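Local structure of DUF4440 domain-containing protein (Prochlorococcus marinus, 3HZP) at residues 63-69 with 80-85; 97-102 with 118-124. The protein is of unknown function but adopts an NTF2-like fold, a curved sheet packed against helices, and pairs with a second copy of itself. All coordinates share one frame; numbering follows the deposited sequence.

Interaction 1 of 2, residues 63-69 with 80-85; sequences EITKVHK and CVFTLG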
loop_
_atom_site.group_PDB
_atom_site.type_symbol
_atom_site.label_atom_id
_atom_site.label_comp_id
_atom_site.label_asym_id
_atom_site.label_seq_id
_atom_site.Cartn_x
_atom_site.Cartn_y
_atom_site.Cartn_z
ATOM N N GLU A 63 3.707 -0.515 18.080
ATOM C CA GLU A 63 5.128 -0.361 17.846
ATOM C C GLU A 63 5.480 -0.562 16.391
ATOM O O GLU A 63 4.791 -1.288 15.655
ATOM C CB GLU A 63 5.884 -1.373 18.648
ATOM C CG GLU A 63 5.601 -2.749 18.282
ATOM C CD GLU A 63 6.543 -3.767 18.939
ATOM O OE1 GLU A 63 6.781 -3.702 20.181
ATOM O OE2 GLU A 63 7.007 -4.692 18.226
ATOM N N ILE A 64 6.556 0.086 15.973
ATOM C CA ILE A 64 7.157 -0.195 14.657
ATOM C C ILE A 64 8.020 -1.449 14.862
ATOM O O ILE A 64 9.186 -1.365 15.273
ATOM C CB ILE A 64 7.950 1.022 14.106
ATOM C CG1 ILE A 64 7.094 2.316 14.067
ATOM C CG2 ILE A 64 8.481 0.684 12.701
ATOM C CD1 ILE A 64 5.775 2.246 13.221
ATOM N N THR A 65 7.462 -2.621 14.629
ATOM C CA THR A 65 8.115 -3.877 14.892
ATOM C C THR A 65 9.340 -4.106 14.000
ATOM O O THR A 65 10.403 -4.543 14.449
ATOM C CB THR A 65 7.135 -5.036 14.755
ATOM O OG1 THR A 65 6.042 -4.793 15.661
ATOM C CG2 THR A 65 7.775 -6.351 15.101
ATOM N N LYS A 66 9.173 -3.844 12.710
ATOM C CA LYS A 66 10.239 -4.107 11.755
ATOM C C LYS A 66 10.021 -3.262 10.529
ATOM O O LYS A 66 8.892 -3.225 10.008
ATOM C CB LYS A 66 10.266 -5.592 11.327
ATOM C CG LYS A 66 11.467 -5.969 10.435
ATOM C CD LYS A 66 12.760 -5.858 11.166
ATOM C CE LYS A 66 13.956 -5.998 10.224
ATOM N NZ LYS A 66 13.882 -7.231 9.441
ATOM N N VAL A 67 11.078 -2.595 10.083
ATOM C CA VAL A 67 11.086 -1.875 8.832
ATOM C C VAL A 67 11.649 -2.792 7.768
ATOM O O VAL A 67 12.773 -3.293 7.882
ATOM C CB VAL A 67 11.867 -0.556 8.918
ATOM C CG1 VAL A 67 12.001 0.096 7.552
ATOM C CG2 VAL A 67 11.220 0.383 9.944
ATOM N N HIS A 68 10.861 -3.017 6.736
ATOM C CA HIS A 68 11.232 -3.897 5.616
ATOM C C HIS A 68 11.807 -3.157 4.456
ATOM O O HIS A 68 12.566 -3.760 3.681
ATOM C CB HIS A 68 10.001 -4.656 5.156
ATOM C CG HIS A 68 9.340 -5.400 6.259
ATOM N ND1 HIS A 68 9.973 -6.410 6.965
ATOM C CD2 HIS A 68 8.110 -5.274 6.791
ATOM C CE1 HIS A 68 9.131 -6.875 7.872
ATOM N NE2 HIS A 68 8.014 -6.189 7.808
ATOM N N LYS A 69 11.452 -1.888 4.278
ATOM C CA LYS A 69 11.955 -1.100 3.145
ATOM C C LYS A 69 11.991 0.349 3.571
ATOM O O LYS A 69 11.020 0.852 4.159
ATOM C CB LYS A 69 11.053 -1.240 1.915
ATOM C CG LYS A 69 11.526 -0.491 0.695
ATOM C CD LYS A 69 10.657 -0.735 -0.508
ATOM C CE LYS A 69 11.194 -0.092 -1.741
ATOM N NZ LYS A 69 12.546 -0.613 -2.116
ATOM N N CYS A 80 8.405 4.013 3.151
ATOM C CA CYS A 80 8.750 3.163 4.271
ATOM C C CYS A 80 7.696 2.085 4.408
ATOM O O CYS A 80 6.493 2.388 4.577
ATOM C CB CYS A 80 8.922 3.974 5.563
ATOM S SG CYS A 80 9.512 2.966 6.944
ATOM N N VAL A 81 8.134 0.843 4.358
ATOM C CA VAL A 81 7.282 -0.313 4.543
ATOM C C VAL A 81 7.634 -0.968 5.846
ATOM O O VAL A 81 8.817 -1.211 6.099
ATOM C CB VAL A 81 7.449 -1.322 3.372
ATOM C CG1 VAL A 81 6.597 -2.599 3.616
ATOM C CG2 VAL A 81 7.109 -0.653 2.009
ATOM N N PHE A 82 6.642 -1.263 6.679
ATOM C CA PHE A 82 6.900 -1.810 7.989
ATOM C C PHE A 82 5.788 -2.681 8.471
ATOM O O PHE A 82 4.675 -2.670 7.933
ATOM C CB PHE A 82 7.155 -0.637 8.983
ATOM C CG PHE A 82 6.005 0.323 9.112
ATOM C CD1 PHE A 82 5.848 1.350 8.206
ATOM C CD2 PHE A 82 5.076 0.202 10.138
ATOM C CE1 PHE A 82 4.795 2.233 8.304
ATOM C CE2 PHE A 82 4.006 1.084 10.214
ATOM C CZ PHE A 82 3.880 2.087 9.334
ATOM N N THR A 83 6.085 -3.488 9.487
ATOM C CA THR A 83 5.082 -4.232 10.229
ATOM C C THR A 83 4.788 -3.454 11.484
ATOM O O THR A 83 5.709 -3.032 12.198
ATOM C CB THR A 83 5.597 -5.604 10.611
ATOM O OG1 THR A 83 5.829 -6.366 9.431
ATOM C CG2 THR A 83 4.544 -6.344 11.474
ATOM N N LEU A 84 3.511 -3.201 11.714
ATOM C CA LEU A 84 3.027 -2.448 12.872
ATOM C C LEU A 84 2.434 -3.461 13.839
ATOM O O LEU A 84 1.487 -4.171 13.498
ATOM C CB LEU A 84 1.960 -1.464 12.447
ATOM C CG LEU A 84 1.345 -0.630 13.568
ATOM C CD1 LEU A 84 2.334 0.359 14.024
ATOM C CD2 LEU A 84 0.032 0.070 13.078
ATOM N N GLY A 85 2.981 -3.592 15.032
ATOM C CA GLY A 85 2.447 -4.538 16.014
ATOM C C GLY A 85 1.655 -3.795 17.066
ATOM O O GLY A 85 2.213 -2.921 17.726
#
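Val67 and Phe82 form a non-hydrogen-bonded pair in this antiparallel strand contact, their CA atoms 4.3 Å apart. Their side chains lie on the same face of the sheet as those of Ile64 and Leu84. Packing is tight here: CD1 of Ile64 comes obliquely to the Phe82 ring, 3.7 Å from CE2, and also touches CD1 of Leu84. Leu12 of helix 4-15 packs on Ile64, Cys80 and Phe82, so this face is the apolar one.

The other face is more polar, and the exposed Glu63 and Lys66 make its solvent side. Lys66 leads away from strand 80-85. OE2 of Glu63 takes a hydrogen bond from OG1 of Thr65 at 2.7 Å. The His68 ring reaches over to buried Thr83. NE2 of His68 meets OG1 of Thr83 at 2.7 Å, in the ring plane, and the hydrogen bond is nearly straight at 175°. CG of His68 lies beside its backbone N (chi1 -55°), which turns the ring back toward Thr83. The ring also stacks on Trp129. CB of Lys69 rests 3.9 Å from CB of Val81, while its NZ forms salt bridges with Glu71 and with Asp32 of the second subunit.

O of Val81 accepts from N of His68 and N of Lys69. O of Thr83 takes a weak bond from N of Thr65, while its N donates to O of Lys66. These are two classic beta bulges in a hairpin of the curved NTF2-like sheet.

Interaction 2 of 2, residues 97-102 with 118-124; sequences DLPTVT and QRSSGQS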
loop_
_atom_site.group_PDB
_atom_site.type_symbol
_atom_site.label_atom_id
_atom_site.label_comp_id
_atom_site.label_asym_id
_atom_site.label_seq_id
_atom_site.Cartn_x
_atom_site.Cartn_y
_atom_site.Cartn_z
ATOM N N ASP A 97 -2.745 -7.226 16.566
ATOM C CA ASP A 97 -2.868 -6.792 15.191
ATOM C C ASP A 97 -1.455 -6.667 14.636
ATOM O O ASP A 97 -0.586 -6.006 15.236
ATOM C CB ASP A 97 -3.579 -5.431 15.178
ATOM C CG ASP A 97 -3.905 -4.939 13.803
ATOM O OD1 ASP A 97 -4.535 -5.656 13.007
ATOM O OD2 ASP A 97 -3.568 -3.766 13.548
ATOM N N LEU A 98 -1.223 -7.259 13.475
ATOM C CA LEU A 98 0.102 -7.317 12.885
ATOM C C LEU A 98 0.047 -7.154 11.371
ATOM O O LEU A 98 0.292 -8.135 10.644
ATOM C CB LEU A 98 0.763 -8.653 13.264
ATOM C CG LEU A 98 2.256 -8.697 13.088
ATOM C CD1 LEU A 98 2.972 -7.820 14.138
ATOM C CD2 LEU A 98 2.706 -10.168 13.210
ATOM N N PRO A 99 -0.352 -5.971 10.879
ATOM C CA PRO A 99 -0.385 -5.742 9.424
ATOM C C PRO A 99 0.996 -5.381 8.850
ATOM O O PRO A 99 1.896 -4.863 9.538
ATOM C CB PRO A 99 -1.291 -4.543 9.272
ATOM C CG PRO A 99 -1.062 -3.769 10.554
ATOM C CD PRO A 99 -0.908 -4.814 11.589
ATOM N N THR A 100 1.096 -5.554 7.542
ATOM C CA THR A 100 2.072 -4.868 6.703
ATOM C C THR A 100 1.511 -3.529 6.248
ATOM O O THR A 100 0.351 -3.455 5.792
ATOM C CB THR A 100 2.388 -5.695 5.443
ATOM O OG1 THR A 100 2.953 -6.947 5.855
ATOM C CG2 THR A 100 3.392 -4.968 4.503
ATOM N N VAL A 101 2.326 -2.488 6.404
ATOM C CA VAL A 101 1.944 -1.134 6.050
ATOM C C VAL A 101 2.908 -0.505 5.075
ATOM O O VAL A 101 4.124 -0.551 5.290
ATOM C CB VAL A 101 1.901 -0.241 7.326
ATOM C CG1 VAL A 101 1.432 1.139 6.991
ATOM C CG2 VAL A 101 1.046 -0.912 8.416
ATOM N N THR A 102 2.384 0.028 3.973
ATOM C CA THR A 102 3.156 0.815 3.002
ATOM C C THR A 102 2.835 2.270 3.271
ATOM O O THR A 102 1.661 2.674 3.235
ATOM C CB THR A 102 2.791 0.461 1.575
ATOM O OG1 THR A 102 3.133 -0.893 1.311
ATOM C CG2 THR A 102 3.501 1.398 0.579
ATOM N N GLN A 118 -1.292 2.569 3.354
ATOM C CA GLN A 118 -2.172 1.440 3.147
ATOM C C GLN A 118 -1.740 0.319 4.058
ATOM O O GLN A 118 -0.560 -0.023 4.122
ATOM C CB GLN A 118 -2.150 0.984 1.673
ATOM C CG GLN A 118 -3.029 -0.252 1.400
ATOM C CD GLN A 118 -3.412 -0.480 -0.041
ATOM O OE1 GLN A 118 -3.093 0.330 -0.916
ATOM N NE2 GLN A 118 -4.146 -1.543 -0.297
ATOM N N ARG A 119 -2.705 -0.285 4.730
ATOM C CA ARG A 119 -2.457 -1.418 5.604
ATOM C C ARG A 119 -3.172 -2.675 5.169
ATOM O O ARG A 119 -4.259 -2.623 4.598
ATOM C CB ARG A 119 -2.822 -1.127 7.067
ATOM C CG ARG A 119 -4.285 -0.859 7.332
ATOM C CD ARG A 119 -4.661 -1.119 8.791
ATOM N NE ARG A 119 -4.660 -2.535 9.077
ATOM C CZ ARG A 119 -4.635 -3.073 10.286
ATOM N NH1 ARG A 119 -4.639 -2.306 11.363
ATOM N NH2 ARG A 119 -4.606 -4.384 10.419
ATOM N N SER A 120 -2.583 -3.809 5.525
ATOM C CA SER A 120 -3.151 -5.118 5.254
ATOM C C SER A 120 -4.043 -5.559 6.417
ATOM O O SER A 120 -4.128 -4.881 7.430
ATOM C CB SER A 120 -2.048 -6.158 5.041
ATOM O OG SER A 120 -1.364 -6.467 6.268
ATOM N N SER A 121 -4.627 -6.740 6.292
ATOM C CA SER A 121 -5.203 -7.402 7.447
ATOM C C SER A 121 -4.101 -7.642 8.508
ATOM O O SER A 121 -2.874 -7.565 8.259
ATOM C CB SER A 121 -5.923 -8.683 6.997
ATOM O OG SER A 121 -7.089 -8.378 6.226
ATOM N N GLY A 122 -4.544 -7.886 9.735
ATOM C CA GLY A 122 -3.611 -7.921 10.850
ATOM C C GLY A 122 -3.071 -9.258 11.288
ATOM O O GLY A 122 -2.622 -9.363 12.427
ATOM N N GLN A 123 -3.048 -10.242 10.401
ATOM C CA GLN A 123 -2.522 -11.586 10.732
ATOM C C GLN A 123 -1.387 -12.005 9.793
ATOM O O GLN A 123 -1.333 -13.131 9.320
ATOM C CB GLN A 123 -3.663 -12.614 10.719
ATOM C CG GLN A 123 -4.808 -12.271 11.710
ATOM C CD GLN A 123 -5.753 -11.147 11.218
ATOM O OE1 GLN A 123 -6.148 -11.105 10.046
ATOM N NE2 GLN A 123 -6.107 -10.231 12.119
ATOM N N SER A 124 -0.516 -11.058 9.478
ATOM C CA SER A 124 0.612 -11.351 8.596
ATOM C C SER A 124 1.589 -12.343 9.233
ATOM O O SER A 124 1.670 -12.491 10.465
ATOM C CB SER A 124 1.344 -10.068 8.188
ATOM O OG SER A 124 2.136 -9.518 9.233
HETATM O O HOH W 1 4.072 -7.904 8.158
#
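This is a buried hairpin contact in which strands 93-108 and 111-119 pair regularly at Thr102 and Gln118, then give way to loop bonding and an Asp97-Arg119 salt bridge. A bend at chi3 (-72°) brings the Arg119 guanidinium back to meet the Asp97 carboxylate end-on. NH2 lies 2.9 Å from OD1, an almost straight bond at 177°, and NH1 lies 2.8 Å from OD2. Both oxygens use their syn lone pairs. Pro99 covers one guanidinium face, with CG 3.6 Å above its centre. NE and NH2 also hold O of Ser120, so the group is fixed in its rotation. An alanine in place of Arg119 is likely to leave the Asp97 charge without its mate and Pro99 without the flat group it covers.

The hairpin belongs to the curved sheet of the NTF2-like fold. Across the dimer contact, OG1 of Thr102 hydrogen-bonds to OE1 of Gln118 of the second subunit. Toward the loop end, serine hydroxyls join the backbone bonds. OG of Ser120 accepts from N of Thr100 and donates to O of Ser121. O of Leu98 takes OG and N of Ser124 from opposite faces of its carbonyl plane. A water bridges Ser124 OG and Thr100 OG1, which also hydrogen-bonds to O of Gly40 of the second subunit.

Interactions 1 and 2 lie in one sheet, with centres about 10 Å apart. Each holds one of two successive hairpins, with different strand pairs: 57-72 with 77-90, then 93-108 with 111-119. The middle strands 77-90 and 93-108 are neighbours, so Phe82 O probably bonds to Val101 N, and Thr83 packs on Leu98. Interaction 1 is only partly buried, consistent with 57-72 being an outermost strand of the sheet within this chain. It combines an apolar face under helix 4-15 with a more polar one. Interaction 2 is mostly buried and richer in polar bonds, with a salt bridge and serine hydroxyls. Both touch the second subunit, interaction 2 through many more residues.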